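Local atomic coordinates of beta-galactosidase (Bacillus circulans subsp. alkalophilus, PDB entry 3TTY), a protein that hydrolyses the terminal non-reducing beta-D-galactose residues of beta-galactosides, probably in a sugar pocket formed by its TIM-barrel domain. Residues A[436-440]-A[607-613]; A[546-550]-A[561-566]; A[7-11]-A[379-384]. All coordinates share one frame; numbering follows the deposited sequence.

How the contacts relate
Contacts 1 and 2 both start from the region of the trimerisation domain, contact 2 nested along the chain inside the loop that contact 1 closes, whereas contact 3 belongs to the TIM barrel and is complete before either begins. Contacts 2 and 3 are mostly buried and lie on opposite sides of the chain's centre, with centres 54 Å apart; contact 1 is a surface contact between loops. Their chemistry follows their place. Contact 1 depends on an asparagine amide, one backbone bond and bridging waters. Contact 2 packs tyrosines of one loop against a strand, near a second subunit. Contact 3 is apolar strand-to-helix packing bordered by bridging waters.

Contact 1. Residues A[436-440]-A[607-613]; sequences KQNIQ and VKPLLNT
Gln-437 meets the second loop through its carbonyl, which lies 3.2 Å from CB of Pro-609, so that the proline ring rests beside the peptide. A water bonded to Gln-437 O also reaches Asn-612 OD1. The side chain turns to Gln-595, whose carbonyl receives NE2.

Asn-438 makes the largest contribution. It has positive phi and is the C-prime residue of the Schellman motif that ends helix 423-435. Its carbonyl accepts Leu-610 N at 2.9 Å in a nearly straight bond (177°). With CG anti to the carbonyl carbon (chi1 -57°), the amide reaches across to 611-613, and ND2 spends its hydrogens on two acceptors: Leu-611 O at 2.7 Å, approached from above the carbonyl plane, and Thr-613 OG1 at 3.0 Å, a hydroxyl also hydrogen-bonded with Val-617 O. Both acceptors lie almost in the amide plane, and OD1 accepts Val-619 N, which fixes the rotation of the group. Replacing this residue by alanine would probably deprive Leu-611 O and Thr-613 OG1 of their shared donor and Val-619 N of its acceptor, leaving the extended run 611-613 less firmly held.

Ile-439 supplies the apolar part. Its CD1 lies 4.0 Å from CD of Pro-609, the side chains running side by side, and its CG2 touches CG2 of Val-607, those side chains crossing at about a right angle. At Gln-440, a water joins the backbone N to Lys-608 O, while OE1 lies 3.5 Å from CD2 of Leu-610 and accepts Glu-621 N.

The paired loops are backed by helix 591-604, where Cys-602 touches Ile-439 and Val-607, and by strand 617-624, against which Leu-610 and Thr-613 pack. They thus join the end of helix 423-435 to the start of the C-terminal beta domain.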
ATOM      1  N   LYS A 436     -13.111  28.866 -17.368  1.00 21.92           N
ATOM      2  CA  LYS A 436     -14.499  28.693 -17.785  1.00 25.88           C
ATOM      3  C   LYS A 436     -15.156  29.963 -18.307  1.00 25.56           C
ATOM      4  O   LYS A 436     -16.222  29.906 -18.919  1.00 27.82           O
ATOM      5  CB  LYS A 436     -15.332  28.132 -16.640  1.00 27.82           C
ATOM      6  CG  LYS A 436     -15.068  26.676 -16.344  1.00 29.73           C
ATOM      7  CD  LYS A 436     -15.790  26.261 -15.067  1.00 32.81           C
ATOM      8  CE  LYS A 436     -15.561  24.787 -14.768  1.00 40.41           C
ATOM      9  NZ  LYS A 436     -16.013  24.415 -13.390  1.00 59.30           N
ATOM     10  N   GLN A 437     -14.527  31.106 -18.062  1.00 22.06           N
ATOM     11  CA  GLN A 437     -15.098  32.374 -18.474  1.00 25.89           C
ATOM     12  C   GLN A 437     -14.240  33.018 -19.548  1.00 25.76           C
ATOM     13  O   GLN A 437     -14.499  34.145 -19.960  1.00 26.78           O
ATOM     14  CB  GLN A 437     -15.289  33.313 -17.270  1.00 23.60           C
ATOM     15  CG  GLN A 437     -16.178  32.702 -16.187  1.00 26.34           C
ATOM     16  CD  GLN A 437     -16.325  33.589 -14.956  1.00 29.68           C
ATOM     17  OE1 GLN A 437     -16.160  34.806 -15.031  1.00 32.68           O
ATOM     18  NE2 GLN A 437     -16.642  32.979 -13.818  1.00 26.22           N
ATOM     19  N   ASN A 438     -13.234  32.284 -20.013  1.00 20.80           N
ATOM     20  CA  ASN A 438     -12.343  32.787 -21.049  1.00 25.11           C
ATOM     21  C   ASN A 438     -11.677  34.102 -20.621  1.00 26.02           C
ATOM     22  O   ASN A 438     -11.449  35.000 -21.436  1.00 25.20           O
ATOM     23  CB  ASN A 438     -13.087  32.954 -22.384  1.00 25.24           C
ATOM     24  CG  ASN A 438     -13.747  31.658 -22.860  1.00 28.68           C
ATOM     25  OD1 ASN A 438     -13.190  30.566 -22.715  1.00 30.64           O
ATOM     26  ND2 ASN A 438     -14.942  31.777 -23.423  1.00 27.52           N
ATOM     27  N   ILE A 439     -11.377  34.213 -19.332  1.00 24.43           N
ATOM     28  CA  ILE A 439     -10.634  35.364 -18.838  1.00 27.29           C
ATOM     29  C   ILE A 439      -9.173  35.048 -19.046  1.00 24.86           C
ATOM     30  O   ILE A 439      -8.668  34.067 -18.508  1.00 25.87           O
ATOM     31  CB  ILE A 439     -10.870  35.622 -17.328  1.00 30.08           C
ATOM     32  CG1 ILE A 439     -12.366  35.724 -16.995  1.00 25.40           C
ATOM     33  CG2 ILE A 439     -10.130  36.878 -16.884  1.00 20.63           C
ATOM     34  CD1 ILE A 439     -12.973  37.065 -17.328  1.00 28.56           C
ATOM     35  N   GLN A 440      -8.497  35.866 -19.841  1.00 24.86           N
ATOM     36  CA  GLN A 440      -7.091  35.646 -20.130  1.00 21.75           C
ATOM     37  C   GLN A 440      -6.285  35.758 -18.841  1.00 25.96           C
ATOM     38  O   GLN A 440      -6.392  36.749 -18.117  1.00 24.83           O
ATOM     39  CB  GLN A 440      -6.605  36.667 -21.150  1.00 22.31           C
ATOM     40  CG  GLN A 440      -5.149  36.500 -21.545  1.00 22.21           C
ATOM     41  CD  GLN A 440      -4.900  35.247 -22.379  1.00 28.03           C
ATOM     42  OE1 GLN A 440      -5.841  34.612 -22.883  1.00 23.71           O
ATOM     43  NE2 GLN A 440      -3.623  34.883 -22.521  1.00 21.32           N
ATOM     44  N   VAL A 607     -12.302  44.035 -16.373  1.00 33.87           N
ATOM     45  CA  VAL A 607     -11.736  43.012 -17.252  1.00 30.26           C
ATOM     46  C   VAL A 607     -12.827  42.066 -17.717  1.00 27.10           C
ATOM     47  O   VAL A 607     -13.684  41.674 -16.941  1.00 27.12           O
ATOM     48  CB  VAL A 607     -10.522  42.274 -16.627  1.00 31.67           C
ATOM     49  CG1 VAL A 607     -10.644  42.216 -15.134  1.00 33.81           C
ATOM     50  CG2 VAL A 607     -10.349  40.887 -17.231  1.00 28.54           C
ATOM     51  N   LYS A 608     -12.804  41.742 -19.005  1.00 32.57           N
ATOM     52  CA  LYS A 608     -13.903  41.038 -19.659  1.00 31.47           C
ATOM     53  C   LYS A 608     -13.447  39.747 -20.336  1.00 28.18           C
ATOM     54  O   LYS A 608     -12.305  39.647 -20.777  1.00 26.64           O
ATOM     55  CB  LYS A 608     -14.541  41.956 -20.708  1.00 29.88           C
ATOM     56  CG  LYS A 608     -15.305  43.142 -20.123  1.00 37.89           C
ATOM     57  CD  LYS A 608     -15.866  44.039 -21.221  1.00 47.80           C
ATOM     58  CE  LYS A 608     -16.816  45.096 -20.650  1.00 53.81           C
ATOM     59  NZ  LYS A 608     -16.211  45.877 -19.525  1.00 52.71           N
ATOM     60  N   PRO A 609     -14.346  38.758 -20.426  1.00 27.60           N
ATOM     61  CA  PRO A 609     -14.071  37.551 -21.208  1.00 28.78           C
ATOM     62  C   PRO A 609     -13.548  37.885 -22.599  1.00 29.63           C
ATOM     63  O   PRO A 609     -13.940  38.896 -23.178  1.00 28.26           O
ATOM     64  CB  PRO A 609     -15.450  36.891 -21.315  1.00 25.34           C
ATOM     65  CG  PRO A 609     -16.115  37.268 -20.034  1.00 24.67           C
ATOM     66  CD  PRO A 609     -15.662  38.688 -19.758  1.00 27.97           C
ATOM     67  N   LEU A 610     -12.650  37.050 -23.112  1.00 28.35           N
ATOM     68  CA  LEU A 610     -12.213  37.150 -24.493  1.00 26.45           C
ATOM     69  C   LEU A 610     -13.440  37.036 -25.382  1.00 29.48           C
ATOM     70  O   LEU A 610     -13.626  37.813 -26.321  1.00 29.42           O
ATOM     71  CB  LEU A 610     -11.283  35.986 -24.824  1.00 28.94           C
ATOM     72  CG  LEU A 610      -9.765  36.142 -24.795  1.00 28.07           C
ATOM     73  CD1 LEU A 610      -9.341  37.493 -24.247  1.00 30.39           C
ATOM     74  CD2 LEU A 610      -9.149  35.000 -23.994  1.00 29.18           C
ATOM     75  N   LEU A 611     -14.263  36.047 -25.058  1.00 24.26           N
ATOM     76  CA  LEU A 611     -15.406  35.638 -25.850  1.00 28.46           C
ATOM     77  C   LEU A 611     -16.326  34.901 -24.895  1.00 31.50           C
ATOM     78  O   LEU A 611     -15.859  34.321 -23.915  1.00 32.44           O
ATOM     79  CB  LEU A 611     -14.942  34.664 -26.927  1.00 25.67           C
ATOM     80  CG  LEU A 611     -15.335  34.821 -28.391  1.00 30.12           C
ATOM     81  CD1 LEU A 611     -15.301  36.272 -28.856  1.00 30.21           C
ATOM     82  CD2 LEU A 611     -14.412  33.959 -29.229  1.00 25.84           C
ATOM     83  N   ASN A 612     -17.628  34.928 -25.160  1.00 31.37           N
ATOM     84  CA  ASN A 612     -18.557  34.054 -24.454  1.00 33.35           C
ATOM     85  C   ASN A 612     -18.779  32.801 -25.277  1.00 31.81           C
ATOM     86  O   ASN A 612     -19.105  32.893 -26.456  1.00 36.52           O
ATOM     87  CB  ASN A 612     -19.885  34.760 -24.181  1.00 33.15           C
ATOM     88  CG  ASN A 612     -19.761  35.825 -23.113  1.00 44.95           C
ATOM     89  OD1 ASN A 612     -19.730  35.519 -21.920  1.00 46.25           O
ATOM     90  ND2 ASN A 612     -19.672  37.085 -23.535  1.00 41.44           N
ATOM     91  N   THR A 613     -18.585  31.634 -24.668  1.00 29.27           N
ATOM     92  CA  THR A 613     -18.712  30.371 -25.388  1.00 30.38           C
ATOM     93  C   THR A 613     -19.346  29.306 -24.517  1.00 27.96           C
ATOM     94  O   THR A 613     -19.383  29.435 -23.302  1.00 28.27           O
ATOM     95  CB  THR A 613     -17.346  29.835 -25.877  1.00 29.84           C
ATOM     96  OG1 THR A 613     -16.506  29.580 -24.747  1.00 31.67           O
ATOM     97  CG2 THR A 613     -16.664  30.824 -26.818  1.00 26.59           C
TER
HETATM   98  O   HOH W   1     -17.165  29.098 -21.464  1.00 35.38           O
HETATM   99  O   HOH W   2     -17.418  33.994 -20.380  1.00 29.04           O
HETATM  100  O   HOH W   3      -9.720  38.329 -20.943  1.00 23.87           O

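Contact 2. Residues A[546-550]-A[561-566]; sequences LCDVI and YGADYY
Tyr-561 presents its hydroxyl end to Asp-548 O, which lies at the edge of the ring near its plane, while one ring face receives CD1 of Tyr-566, 3.5 Å above the plane and offset toward the rim. Tyr-566 in turn puts its other side, CD2, over a face of Tyr-565, so its ring stands edge-on between two neighbouring tyrosines. CB of Asp-564 lies over one face of the Tyr-566 ring.

Strand 546-552 enters this cluster with Cys-547. Its sulfur, anti to the carbonyl carbon (chi1 -68°), sits obliquely to both rings, SG lying 4.8 Å from the centroid of the Tyr-561 ring and 5.1 Å from that of Tyr-566. CB of the cysteine lies 3.6 Å from CE1 of Tyr-566. Two residues on, CG2 of Val-549 reaches CD2 of Tyr-566 at 3.8 Å, the side chains crossing obliquely.

The direct bond between the segments runs from Tyr-561 OH to Asp-548 O, 2.6 Å, with the donor tilted from the carbonyl plane. The carboxylate of Asp-548 is turned the other way, to Tyr-584 OH. Tyr-566 OH and Tyr-565 OH are bonded to Asp-518 and Glu-516, both on strand 512-519, which pairs with 546-552. At the outer rim Asp-564 forms a salt bridge with Arg-323 of a second subunit, and Tyr-565 packs on Pro-324 of that subunit.

The chemistry is thus aromatic and sulfur packing pinned at the hydroxyls: each tyrosine buries ring carbons against its neighbours yet has a polar partner for its OH. This holds the loop 562-566 against the two-stranded sheet, beside a subunit interface of the trimer.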
ATOM      1  N   LEU A 546     -10.857  23.008   4.539  1.00 22.65           N
ATOM      2  CA  LEU A 546     -10.444  23.766   5.720  1.00 20.57           C
ATOM      3  C   LEU A 546     -11.297  25.007   5.911  1.00 17.10           C
ATOM      4  O   LEU A 546     -11.706  25.636   4.949  1.00 19.97           O
ATOM      5  CB  LEU A 546      -8.960  24.150   5.641  1.00 20.99           C
ATOM      6  CG  LEU A 546      -7.943  23.023   5.864  1.00 21.48           C
ATOM      7  CD1 LEU A 546      -6.690  23.221   5.009  1.00 21.78           C
ATOM      8  CD2 LEU A 546      -7.580  22.880   7.333  1.00 19.89           C
ATOM      9  N   CYS A 547     -11.553  25.364   7.162  1.00 18.85           N
ATOM     10  CA  CYS A 547     -12.299  26.576   7.473  1.00 21.36           C
ATOM     11  C   CYS A 547     -11.485  27.448   8.411  1.00 23.65           C
ATOM     12  O   CYS A 547     -11.241  27.076   9.559  1.00 19.77           O
ATOM     13  CB  CYS A 547     -13.648  26.244   8.116  1.00 22.30           C
ATOM     14  SG  CYS A 547     -14.849  25.417   7.023  1.00 26.53           S
ATOM     15  N   ASP A 548     -11.057  28.604   7.916  1.00 17.81           N
ATOM     16  CA  ASP A 548     -10.399  29.591   8.765  1.00 23.01           C
ATOM     17  C   ASP A 548     -11.436  30.324   9.610  1.00 21.35           C
ATOM     18  O   ASP A 548     -12.444  30.786   9.085  1.00 25.72           O
ATOM     19  CB  ASP A 548      -9.648  30.602   7.899  1.00 20.35           C
ATOM     20  CG  ASP A 548      -8.170  30.651   8.213  1.00 25.58           C
ATOM     21  OD1 ASP A 548      -7.766  30.051   9.239  1.00 26.46           O
ATOM     22  OD2 ASP A 548      -7.419  31.297   7.446  1.00 22.15           O
ATOM     23  N   VAL A 549     -11.202  30.439  10.914  1.00 24.04           N
ATOM     24  CA  VAL A 549     -12.094  31.236  11.767  1.00 22.76           C
ATOM     25  C   VAL A 549     -11.449  32.596  11.944  1.00 24.03           C
ATOM     26  O   VAL A 549     -10.411  32.696  12.595  1.00 27.79           O
ATOM     27  CB  VAL A 549     -12.305  30.575  13.137  1.00 22.26           C
ATOM     28  CG1 VAL A 549     -13.200  31.436  14.032  1.00 22.15           C
ATOM     29  CG2 VAL A 549     -12.897  29.194  12.956  1.00 22.60           C
ATOM     30  N   ILE A 550     -12.022  33.639  11.346  1.00 21.69           N
ATOM     31  CA  ILE A 550     -11.309  34.924  11.268  1.00 22.12           C
ATOM     32  C   ILE A 550     -12.057  36.107  11.880  1.00 22.71           C
ATOM     33  O   ILE A 550     -13.246  36.008  12.175  1.00 22.98           O
ATOM     34  CB  ILE A 550     -10.964  35.269   9.815  1.00 23.72           C
ATOM     35  CG1 ILE A 550     -12.225  35.671   9.047  1.00 23.59           C
ATOM     36  CG2 ILE A 550     -10.305  34.079   9.134  1.00 18.92           C
ATOM     37  CD1 ILE A 550     -11.944  36.067   7.620  1.00 22.90           C
ATOM     38  N   TYR A 561     -20.062  32.063   7.530  1.00 29.00           N
ATOM     39  CA  TYR A 561     -20.308  30.623   7.616  1.00 27.13           C
ATOM     40  C   TYR A 561     -21.758  30.339   8.003  1.00 28.39           C
ATOM     41  O   TYR A 561     -22.403  31.145   8.681  1.00 30.98           O
ATOM     42  CB  TYR A 561     -19.382  29.957   8.631  1.00 21.81           C
ATOM     43  CG  TYR A 561     -17.930  29.895   8.228  1.00 26.14           C
ATOM     44  CD1 TYR A 561     -16.974  30.628   8.916  1.00 23.38           C
ATOM     45  CD2 TYR A 561     -17.508  29.088   7.170  1.00 25.52           C
ATOM     46  CE1 TYR A 561     -15.645  30.569   8.566  1.00 23.76           C
ATOM     47  CE2 TYR A 561     -16.177  29.028   6.809  1.00 23.22           C
ATOM     48  CZ  TYR A 561     -15.250  29.772   7.517  1.00 25.19           C
ATOM     49  OH  TYR A 561     -13.921  29.725   7.186  1.00 26.12           O
ATOM     50  N   GLY A 562     -22.257  29.184   7.585  1.00 27.91           N
ATOM     51  CA  GLY A 562     -23.646  28.839   7.807  1.00 30.86           C
ATOM     52  C   GLY A 562     -23.885  27.816   8.897  1.00 33.01           C
ATOM     53  O   GLY A 562     -25.018  27.660   9.342  1.00 37.73           O
ATOM     54  N   ALA A 563     -22.831  27.124   9.328  1.00 27.11           N
ATOM     55  CA  ALA A 563     -22.983  26.014  10.262  1.00 26.11           C
ATOM     56  C   ALA A 563     -21.800  25.872  11.209  1.00 34.65           C
ATOM     57  O   ALA A 563     -20.809  26.604  11.097  1.00 26.83           O
ATOM     58  CB  ALA A 563     -23.197  24.714   9.501  1.00 27.32           C
ATOM     59  N   ASP A 564     -21.915  24.921  12.140  1.00 27.96           N
ATOM     60  CA  ASP A 564     -20.827  24.604  13.058  1.00 28.25           C
ATOM     61  C   ASP A 564     -20.618  25.744  14.058  1.00 27.82           C
ATOM     62  O   ASP A 564     -21.280  26.778  13.960  1.00 29.00           O
ATOM     63  CB  ASP A 564     -19.540  24.313  12.272  1.00 30.21           C
ATOM     64  CG  ASP A 564     -18.851  23.043  12.731  1.00 30.52           C
ATOM     65  OD1 ASP A 564     -18.923  22.738  13.939  1.00 27.63           O
ATOM     66  OD2 ASP A 564     -18.247  22.347  11.882  1.00 34.21           O
ATOM     67  N   TYR A 565     -19.704  25.563  15.012  1.00 26.32           N
ATOM     68  CA  TYR A 565     -19.522  26.550  16.087  1.00 23.84           C
ATOM     69  C   TYR A 565     -19.077  27.934  15.614  1.00 26.90           C
ATOM     70  O   TYR A 565     -19.254  28.921  16.335  1.00 27.80           O
ATOM     71  CB  TYR A 565     -18.579  26.032  17.178  1.00 23.82           C
ATOM     72  CG  TYR A 565     -17.113  26.016  16.803  1.00 22.19           C
ATOM     73  CD1 TYR A 565     -16.566  24.962  16.085  1.00 23.64           C
ATOM     74  CD2 TYR A 565     -16.272  27.056  17.182  1.00 26.77           C
ATOM     75  CE1 TYR A 565     -15.227  24.948  15.749  1.00 26.07           C
ATOM     76  CE2 TYR A 565     -14.933  27.055  16.848  1.00 27.74           C
ATOM     77  CZ  TYR A 565     -14.414  26.000  16.133  1.00 26.19           C
ATOM     78  OH  TYR A 565     -13.082  26.004  15.805  1.00 24.66           O
ATOM     79  N   TYR A 566     -18.504  28.017  14.415  1.00 27.67           N
ATOM     80  CA  TYR A 566     -18.131  29.322  13.865  1.00 23.72           C
ATOM     81  C   TYR A 566     -19.203  29.934  12.955  1.00 27.41           C
ATOM     82  O   TYR A 566     -18.956  30.922  12.257  1.00 26.09           O
ATOM     83  CB  TYR A 566     -16.783  29.277  13.154  1.00 20.79           C
ATOM     84  CG  TYR A 566     -16.467  27.989  12.423  1.00 22.24           C
ATOM     85  CD1 TYR A 566     -16.704  27.857  11.058  1.00 21.25           C
ATOM     86  CD2 TYR A 566     -15.889  26.926  13.092  1.00 20.43           C
ATOM     87  CE1 TYR A 566     -16.386  26.686  10.386  1.00 22.73           C
ATOM     88  CE2 TYR A 566     -15.565  25.757  12.433  1.00 26.15           C
ATOM     89  CZ  TYR A 566     -15.815  25.635  11.084  1.00 26.29           C
ATOM     90  OH  TYR A 566     -15.487  24.453  10.450  1.00 26.37           O
TER

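Contact 3. Residues A[7-11]-A[379-384]; sequences PKIWY and LGKELQ
Tyr-11 swings its ring out toward helix 371-386 through a chi1 of -164°, which sets CG opposite the backbone N, whereas Lys-8 takes chi1 51° and then folds at its last two torsions, bringing NZ back over its own chain. CE of Lys-8 passes 3.8 Å from Leu-383 O, and NZ bonds to Ile-9 O from above the carbonyl plane.

The tyrosine ring lies against one turn of the helix. CE2 comes within 3.3 Å of Gly-380 CA, a close approach permitted by the missing side chain. CE1 meets CD1 of Leu-379 at 3.6 Å, and CD1 of the ring meets CD2 of Leu-383 at 3.5 Å, the tyrosine and Leu-383 side chains crossing at about a right angle. Ile-9 extends this packing: its CG2 lies 4.1 Å from CG of Leu-383.

Two waters bridge the segments beside the apolar core. One accepts from Lys-8 NZ and donates to Gly-380 O; the other accepts from Ile-9 N and donates to Leu-383 O, 2.7 Å away.

In the fold, the contact sets the entry to strand 10-14, first of the barrel, against the helix that follows its last strand, 339-344. Val-342 of that strand touches Ile-9, Tyr-11 and Leu-379 and so lies behind the joint.

The helix is thus held against the start of strand 10-14 by apolar packing, and between the two segments the polar links are made through water; the buried tyrosine hydroxyl is satisfied by Cys-376 O of the same helix, and the lysine ammonium by a salt bridge to Asp-38, Ile-9 O and a water.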
ATOM      1  N   PRO A   7      11.655  29.721 -39.233  1.00 27.76           N
ATOM      2  CA  PRO A   7      10.594  30.691 -38.938  1.00 25.00           C
ATOM      3  C   PRO A   7       9.172  30.149 -39.059  1.00 21.71           C
ATOM      4  O   PRO A   7       8.335  30.742 -39.730  1.00 23.04           O
ATOM      5  CB  PRO A   7      10.839  31.783 -39.979  1.00 27.37           C
ATOM      6  CG  PRO A   7      11.321  31.011 -41.192  1.00 25.22           C
ATOM      7  CD  PRO A   7      12.043  29.764 -40.657  1.00 28.39           C
ATOM      8  N   LYS A   8       8.903  29.036 -38.395  1.00 23.76           N
ATOM      9  CA  LYS A   8       7.551  28.500 -38.301  1.00 23.26           C
ATOM     10  C   LYS A   8       7.409  27.778 -36.972  1.00 21.23           C
ATOM     11  O   LYS A   8       8.350  27.714 -36.187  1.00 23.06           O
ATOM     12  CB  LYS A   8       7.234  27.543 -39.476  1.00 22.77           C
ATOM     13  CG  LYS A   8       8.276  26.433 -39.710  1.00 20.70           C
ATOM     14  CD  LYS A   8       7.918  25.535 -40.895  1.00 18.86           C
ATOM     15  CE  LYS A   8       6.609  24.746 -40.655  1.00 22.08           C
ATOM     16  NZ  LYS A   8       6.777  23.616 -39.687  1.00 21.75           N
ATOM     17  N   ILE A   9       6.225  27.243 -36.716  1.00 24.44           N
ATOM     18  CA  ILE A   9       6.026  26.349 -35.587  1.00 19.45           C
ATOM     19  C   ILE A   9       6.681  25.022 -35.945  1.00 21.74           C
ATOM     20  O   ILE A   9       6.180  24.292 -36.797  1.00 22.60           O
ATOM     21  CB  ILE A   9       4.530  26.157 -35.311  1.00 19.10           C
ATOM     22  CG1 ILE A   9       3.914  27.501 -34.898  1.00 18.30           C
ATOM     23  CG2 ILE A   9       4.316  25.100 -34.238  1.00 19.09           C
ATOM     24  CD1 ILE A   9       2.422  27.528 -34.900  1.00 17.93           C
ATOM     25  N   TRP A  10       7.822  24.730 -35.327  1.00 18.97           N
ATOM     26  CA  TRP A  10       8.533  23.480 -35.605  1.00 21.67           C
ATOM     27  C   TRP A  10       7.618  22.259 -35.465  1.00 19.70           C
ATOM     28  O   TRP A  10       6.717  22.226 -34.624  1.00 16.01           O
ATOM     29  CB  TRP A  10       9.744  23.314 -34.676  1.00 20.85           C
ATOM     30  CG  TRP A  10      10.667  24.501 -34.654  1.00 21.44           C
ATOM     31  CD1 TRP A  10      10.540  25.655 -35.365  1.00 22.75           C
ATOM     32  CD2 TRP A  10      11.854  24.642 -33.872  1.00 22.19           C
ATOM     33  NE1 TRP A  10      11.572  26.508 -35.076  1.00 23.92           N
ATOM     34  CE2 TRP A  10      12.396  25.909 -34.165  1.00 24.96           C
ATOM     35  CE3 TRP A  10      12.514  23.817 -32.960  1.00 18.23           C
ATOM     36  CZ2 TRP A  10      13.570  26.373 -33.575  1.00 23.01           C
ATOM     37  CZ3 TRP A  10      13.674  24.279 -32.373  1.00 24.82           C
ATOM     38  CH2 TRP A  10      14.193  25.547 -32.685  1.00 27.51           C
ATOM     39  N   TYR A  11       7.868  21.246 -36.282  1.00 18.37           N
ATOM     40  CA  TYR A  11       7.041  20.049 -36.267  1.00 20.00           C
ATOM     41  C   TYR A  11       7.896  18.802 -36.465  1.00 21.41           C
ATOM     42  O   TYR A  11       8.554  18.646 -37.497  1.00 21.94           O
ATOM     43  CB  TYR A  11       5.971  20.145 -37.355  1.00 19.59           C
ATOM     44  CG  TYR A  11       4.857  19.154 -37.181  1.00 24.68           C
ATOM     45  CD1 TYR A  11       4.115  19.115 -36.002  1.00 16.34           C
ATOM     46  CD2 TYR A  11       4.540  18.257 -38.197  1.00 22.04           C
ATOM     47  CE1 TYR A  11       3.092  18.211 -35.840  1.00 21.89           C
ATOM     48  CE2 TYR A  11       3.525  17.351 -38.049  1.00 19.18           C
ATOM     49  CZ  TYR A  11       2.796  17.325 -36.874  1.00 21.64           C
ATOM     50  OH  TYR A  11       1.772  16.412 -36.736  1.00 16.32           O
ATOM     51  N   LEU A 379      -2.041  17.940 -39.491  1.00 23.86           N
ATOM     52  CA  LEU A 379      -1.533  19.002 -38.628  1.00 20.04           C
ATOM     53  C   LEU A 379      -0.254  19.553 -39.232  1.00 21.63           C
ATOM     54  O   LEU A 379      -0.061  20.767 -39.305  1.00 24.78           O
ATOM     55  CB  LEU A 379      -1.226  18.449 -37.241  1.00 22.60           C
ATOM     56  CG  LEU A 379      -1.302  19.330 -35.999  1.00 24.53           C
ATOM     57  CD1 LEU A 379      -0.363  18.746 -34.943  1.00 22.96           C
ATOM     58  CD2 LEU A 379      -0.980  20.786 -36.273  1.00 24.33           C
ATOM     59  N   GLY A 380       0.624  18.652 -39.660  1.00 19.28           N
ATOM     60  CA  GLY A 380       1.848  19.047 -40.333  1.00 23.18           C
ATOM     61  C   GLY A 380       1.576  20.051 -41.443  1.00 27.51           C
ATOM     62  O   GLY A 380       2.290  21.052 -41.581  1.00 26.55           O
ATOM     63  N   LYS A 381       0.539  19.790 -42.236  1.00 20.52           N
ATOM     64  CA  LYS A 381       0.180  20.694 -43.327  1.00 31.14           C
ATOM     65  C   LYS A 381      -0.250  22.093 -42.846  1.00 26.22           C
ATOM     66  O   LYS A 381       0.237  23.102 -43.354  1.00 26.65           O
ATOM     67  CB  LYS A 381      -0.899  20.069 -44.220  1.00 34.56           C
ATOM     68  CG  LYS A 381      -1.178  20.828 -45.523  1.00 44.88           C
ATOM     69  CD  LYS A 381      -1.937  19.935 -46.509  1.00 58.40           C
ATOM     70  CE  LYS A 381      -2.272  20.653 -47.812  1.00 65.43           C
ATOM     71  NZ  LYS A 381      -2.941  19.731 -48.785  1.00 63.72           N
ATOM     72  N   GLU A 382      -1.164  22.146 -41.884  1.00 23.50           N
ATOM     73  CA  GLU A 382      -1.584  23.424 -41.299  1.00 27.03           C
ATOM     74  C   GLU A 382      -0.394  24.219 -40.745  1.00 23.55           C
ATOM     75  O   GLU A 382      -0.266  25.418 -40.983  1.00 20.86           O
ATOM     76  CB  GLU A 382      -2.629  23.190 -40.199  1.00 24.94           C
ATOM     77  CG  GLU A 382      -3.919  22.562 -40.716  1.00 26.55           C
ATOM     78  CD  GLU A 382      -4.896  22.214 -39.614  1.00 28.89           C
ATOM     79  OE1 GLU A 382      -4.491  22.205 -38.434  1.00 30.42           O
ATOM     80  OE2 GLU A 382      -6.076  21.938 -39.931  1.00 35.90           O
ATOM     81  N   LEU A 383       0.480  23.544 -40.008  1.00 21.72           N
ATOM     82  CA  LEU A 383       1.647  24.213 -39.451  1.00 25.57           C
ATOM     83  C   LEU A 383       2.496  24.844 -40.549  1.00 22.82           C
ATOM     84  O   LEU A 383       3.011  25.943 -40.384  1.00 21.68           O
ATOM     85  CB  LEU A 383       2.475  23.256 -38.603  1.00 22.00           C
ATOM     86  CG  LEU A 383       2.114  23.238 -37.116  1.00 27.44           C
ATOM     87  CD1 LEU A 383       0.828  24.001 -36.813  1.00 17.63           C
ATOM     88  CD2 LEU A 383       2.036  21.812 -36.632  1.00 24.53           C
ATOM     89  N   GLN A 384       2.640  24.152 -41.673  1.00 23.54           N
ATOM     90  CA  GLN A 384       3.347  24.735 -42.811  1.00 25.94           C
ATOM     91  C   GLN A 384       2.629  25.984 -43.312  1.00 26.66           C
ATOM     92  O   GLN A 384       3.260  27.005 -43.569  1.00 24.52           O
ATOM     93  CB  GLN A 384       3.503  23.716 -43.934  1.00 24.86           C
ATOM     94  CG  GLN A 384       4.687  22.796 -43.735  1.00 23.01           C
ATOM     95  CD  GLN A 384       4.638  21.605 -44.652  1.00 30.61           C
ATOM     96  OE1 GLN A 384       3.590  21.290 -45.208  1.00 31.26           O
ATOM     97  NE2 GLN A 384       5.773  20.923 -44.813  1.00 32.27           N
TER
HETATM   98  O   HOH W   4       5.219  21.402 -40.521  1.00 20.19           O
HETATM   99  O   HOH W   5       3.758  27.522 -38.341  1.00 16.21           O